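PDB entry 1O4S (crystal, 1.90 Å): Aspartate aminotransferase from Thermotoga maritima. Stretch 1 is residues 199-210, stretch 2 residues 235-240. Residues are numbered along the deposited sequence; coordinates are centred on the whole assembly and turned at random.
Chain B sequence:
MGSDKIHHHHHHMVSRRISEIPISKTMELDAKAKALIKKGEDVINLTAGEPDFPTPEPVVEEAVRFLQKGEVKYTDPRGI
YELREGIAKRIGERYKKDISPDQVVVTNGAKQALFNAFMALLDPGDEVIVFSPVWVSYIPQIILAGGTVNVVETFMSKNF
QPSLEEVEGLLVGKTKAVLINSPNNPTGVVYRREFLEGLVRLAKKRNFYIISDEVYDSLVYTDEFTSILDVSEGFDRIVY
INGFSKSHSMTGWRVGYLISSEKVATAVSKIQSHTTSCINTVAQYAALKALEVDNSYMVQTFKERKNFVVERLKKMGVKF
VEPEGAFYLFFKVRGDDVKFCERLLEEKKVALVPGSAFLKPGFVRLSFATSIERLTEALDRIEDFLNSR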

# COMPACT_ATOMS: atom_id res chain seq x y z
N LEU B 199 -26.82 -0.44 -16.87
CA LEU B 199 -26.11 0.30 -15.84
C LEU B 199 -25.22 1.34 -16.52
O LEU B 199 -25.09 2.46 -16.06
CB LEU B 199 -25.29 -0.66 -14.98
CG LEU B 199 -25.16 -0.54 -13.46
CD1 LEU B 199 -23.76 -0.99 -13.07
CD2 LEU B 199 -25.45 0.83 -12.90
N VAL B 200 -24.61 0.95 -17.63
CA VAL B 200 -23.79 1.86 -18.43
C VAL B 200 -24.63 3.02 -19.01
O VAL B 200 -24.13 4.13 -19.14
CB VAL B 200 -23.08 1.07 -19.58
CG1 VAL B 200 -22.62 2.00 -20.72
CG2 VAL B 200 -21.96 0.28 -19.06
N ARG B 201 -25.89 2.76 -19.35
CA ARG B 201 -26.82 3.80 -19.76
C ARG B 201 -27.11 4.73 -18.59
O ARG B 201 -27.02 5.95 -18.74
CB ARG B 201 -28.16 3.23 -20.28
CG ARG B 201 -28.13 2.76 -21.72
CD ARG B 201 -29.54 2.48 -22.33
NE ARG B 201 -30.18 1.26 -21.79
CZ ARG B 201 -29.90 0.00 -22.17
NH1 ARG B 201 -28.99 -0.25 -23.12
NH2 ARG B 201 -30.54 -1.02 -21.59
N LEU B 202 -27.46 4.16 -17.45
CA LEU B 202 -27.72 4.94 -16.23
C LEU B 202 -26.57 5.85 -15.83
O LEU B 202 -26.83 6.95 -15.34
CB LEU B 202 -27.98 4.03 -15.03
CG LEU B 202 -29.39 3.60 -14.64
CD1 LEU B 202 -29.31 2.90 -13.27
CD2 LEU B 202 -30.35 4.79 -14.59
N ALA B 203 -25.34 5.38 -16.01
CA ALA B 203 -24.14 6.13 -15.62
C ALA B 203 -23.93 7.40 -16.46
O ALA B 203 -23.49 8.43 -15.94
CB ALA B 203 -22.89 5.23 -15.67
N LYS B 204 -24.20 7.30 -17.76
CA LYS B 204 -24.13 8.44 -18.69
C LYS B 204 -25.20 9.50 -18.34
O LYS B 204 -24.89 10.68 -18.18
CB LYS B 204 -24.30 7.95 -20.15
CG LYS B 204 -24.57 9.06 -21.22
CD LYS B 204 -23.43 9.28 -22.25
CE LYS B 204 -23.61 8.46 -23.55
NZ LYS B 204 -24.63 9.07 -24.48
N LYS B 205 -26.43 9.01 -18.18
CA LYS B 205 -27.62 9.81 -17.85
C LYS B 205 -27.55 10.51 -16.48
O LYS B 205 -27.76 11.72 -16.38
CB LYS B 205 -28.83 8.85 -17.88
CG LYS B 205 -30.20 9.38 -17.48
CD LYS B 205 -31.25 8.32 -17.91
CE LYS B 205 -32.51 8.29 -17.03
NZ LYS B 205 -33.57 9.19 -17.51
N ARG B 206 -27.25 9.74 -15.45
CA ARG B 206 -27.40 10.18 -14.07
C ARG B 206 -26.06 10.59 -13.45
O ARG B 206 -25.99 10.88 -12.25
CB ARG B 206 -28.08 9.08 -13.23
CG ARG B 206 -29.47 8.63 -13.76
CD ARG B 206 -30.56 9.71 -13.72
NE ARG B 206 -30.61 10.36 -12.40
CZ ARG B 206 -31.36 9.96 -11.36
NH1 ARG B 206 -32.19 8.91 -11.45
NH2 ARG B 206 -31.28 10.64 -10.22
N ASN B 207 -25.00 10.59 -14.27
CA ASN B 207 -23.67 11.10 -13.92
C ASN B 207 -22.93 10.42 -12.75
O ASN B 207 -22.63 11.04 -11.74
CB ASN B 207 -23.77 12.61 -13.65
CG ASN B 207 -22.42 13.29 -13.65
OD1 ASN B 207 -21.48 12.83 -14.30
ND2 ASN B 207 -22.31 14.40 -12.91
N PHE B 208 -22.64 9.13 -12.90
CA PHE B 208 -21.85 8.41 -11.90
C PHE B 208 -20.88 7.43 -12.56
O PHE B 208 -21.05 7.08 -13.73
CB PHE B 208 -22.75 7.71 -10.85
CG PHE B 208 -23.62 6.59 -11.39
CD1 PHE B 208 -23.12 5.30 -11.56
CD2 PHE B 208 -24.97 6.82 -11.70
CE1 PHE B 208 -23.94 4.26 -12.05
CE2 PHE B 208 -25.80 5.78 -12.19
CZ PHE B 208 -25.28 4.51 -12.36
N TYR B 209 -19.86 7.03 -11.81
CA TYR B 209 -18.85 6.07 -12.26
C TYR B 209 -19.27 4.66 -11.97
O TYR B 209 -19.92 4.39 -10.94
CB TYR B 209 -17.52 6.29 -11.55
CG TYR B 209 -16.78 7.50 -12.01
CD1 TYR B 209 -16.01 7.47 -13.15
CD2 TYR B 209 -16.85 8.70 -11.28
CE1 TYR B 209 -15.33 8.60 -13.58
CE2 TYR B 209 -16.16 9.84 -11.69
CZ TYR B 209 -15.40 9.78 -12.84
OH TYR B 209 -14.71 10.91 -13.28
N ILE B 210 -18.92 3.75 -12.87
CA ILE B 210 -19.08 2.33 -12.61
C ILE B 210 -17.70 1.81 -12.29
O ILE B 210 -16.80 1.90 -13.12
CB ILE B 210 -19.67 1.58 -13.82
CG1 ILE B 210 -21.09 2.07 -14.12
CG2 ILE B 210 -19.65 0.06 -13.54
CD1 ILE B 210 -21.67 1.47 -15.36
N PHE B 235 -13.85 5.00 -21.34
CA PHE B 235 -13.67 4.86 -19.91
C PHE B 235 -14.13 6.10 -19.15
O PHE B 235 -13.77 6.27 -17.98
CB PHE B 235 -12.19 4.55 -19.60
CG PHE B 235 -11.78 3.14 -19.90
CD1 PHE B 235 -11.22 2.80 -21.11
CD2 PHE B 235 -11.94 2.14 -18.94
CE1 PHE B 235 -10.83 1.46 -21.38
CE2 PHE B 235 -11.56 0.85 -19.19
CZ PHE B 235 -11.00 0.50 -20.41
N ASP B 236 -14.96 6.95 -19.77
CA ASP B 236 -15.34 8.23 -19.14
C ASP B 236 -15.99 8.05 -17.77
O ASP B 236 -15.77 8.85 -16.84
CB ASP B 236 -16.26 9.06 -20.03
CG ASP B 236 -15.48 9.86 -21.06
OD1 ASP B 236 -16.14 10.44 -21.97
OD2 ASP B 236 -14.22 9.96 -21.03
N ARG B 237 -16.76 6.97 -17.66
CA ARG B 237 -17.47 6.63 -16.45
C ARG B 237 -17.15 5.22 -15.99
O ARG B 237 -17.87 4.66 -15.20
CB ARG B 237 -18.96 6.82 -16.70
CG ARG B 237 -19.38 8.30 -16.74
CD ARG B 237 -20.71 8.56 -17.44
NE ARG B 237 -20.56 9.02 -18.84
CZ ARG B 237 -20.54 8.24 -19.93
NH1 ARG B 237 -20.65 6.91 -19.85
NH2 ARG B 237 -20.40 8.81 -21.13
N ILE B 238 -16.04 4.65 -16.45
CA ILE B 238 -15.67 3.28 -16.07
C ILE B 238 -14.35 3.25 -15.34
O ILE B 238 -13.37 3.79 -15.82
CB ILE B 238 -15.56 2.38 -17.31
CG1 ILE B 238 -16.85 2.42 -18.15
CG2 ILE B 238 -15.20 0.94 -16.89
CD1 ILE B 238 -18.08 1.84 -17.46
N VAL B 239 -14.33 2.57 -14.20
CA VAL B 239 -13.10 2.23 -13.50
C VAL B 239 -13.01 0.71 -13.51
O VAL B 239 -13.82 0.03 -12.90
CB VAL B 239 -13.07 2.77 -12.03
CG1 VAL B 239 -11.80 2.37 -11.32
CG2 VAL B 239 -13.22 4.30 -12.01
N TYR B 240 -12.03 0.18 -14.22
CA TYR B 240 -11.89 -1.25 -14.37
C TYR B 240 -10.78 -1.74 -13.45
O TYR B 240 -9.69 -1.19 -13.43
CB TYR B 240 -11.59 -1.56 -15.84
CG TYR B 240 -11.32 -3.01 -16.14
CD1 TYR B 240 -12.37 -3.92 -16.32
CD2 TYR B 240 -9.98 -3.48 -16.25
CE1 TYR B 240 -12.10 -5.28 -16.60
CE2 TYR B 240 -9.71 -4.81 -16.53
CZ TYR B 240 -10.76 -5.72 -16.70
OH TYR B 240 -10.48 -7.02 -17.01

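Stretch 1 enters as the last turns of a helix, passes through a short connection at Asn207 and Phe208, and becomes a β-strand at Tyr209 and Ile210. Stretch 2 opens with a type I β-turn from Phe235 to Ile238, closed by a backbone hydrogen bond from Ile238 N to Phe235 O (3.2 Å), and continues as a strand from Ile238. The two strands run parallel, with Ile210 bridged to Ile238, and the contact buries 468 Å² in total.

Along the helix, Leu199, Arg201, Leu202 and Lys205 make no contact with stretch 2. Val200 is the first residue to reach it: its CG2 lies 4.5 Å from CD1 of Ile238, a loose apolar contact at the limit of van der Waals packing. One turn later, Ala203 directs its CA-to-CB bond toward stretch 2. Its small side chain lies 4.4 Å, CB to CD, from Arg237, while its carbonyl approaches more closely, with Ala203 O 3.2 Å from Arg237 CD. That same carbonyl accepts a hydrogen bond from Phe208 N (3.2 Å), so it ties the end of the helix to the residue leading into the strand.

Lys204 meets the far end of the same arginine. Its aliphatic portion lies over one face of the Arg237 guanidinium, with Lys204 CD 3.3 Å from Arg237 NH2. The contact brings methylene carbon against the flat group, and the end of the lysine leads away from stretch 2, so the two positive charges are not forced together. Arg237 thus lies along the helix end and has by far the largest covered area in the contact, 142 Å².

Asn207 leaves helical geometry with a positive phi of 62°, and the chain then extends. The CA-to-CB bond of Phe208 points away from stretch 2, but its backbone takes part, placing Phe208 O 3.6 Å from Arg237 CB.

At Tyr209 the contact becomes intimate. The ring, with chi1 in the m well, lies beside the turn: CE1 is 3.3 Å from Asp236 O, and the backbone nitrogen of Ile238 sits at the ring edge, 4.3 Å from Tyr209 CD1. The same CD1 is 4.4 Å from Val239 CG2, which adds an apolar contact. In the backbone, Tyr209 CA approaches Arg237 O at 3.4 Å in a CA-H···O contact.

Ile210 supplies the two hydrogen bonds that join the stretches. Its N donates to Arg237 O (2.7 Å, 177°), and its O accepts from Val239 N (2.8 Å, 175°). Both are short and nearly linear, and together they flank Ile238 in the manner of a parallel bridge, one residue of one strand bonding to the neighbours of its partner. Ile238 CA also lies 3.4 Å from Ile210 O, a second CA-H···O contact. Because Ile210 and Ile238 project from the same face of the sheet, their side chains pack together, with Ile210 CB 4.0 Å from Ile238 CD1. This buried pair extends the apolar contact begun at Val200.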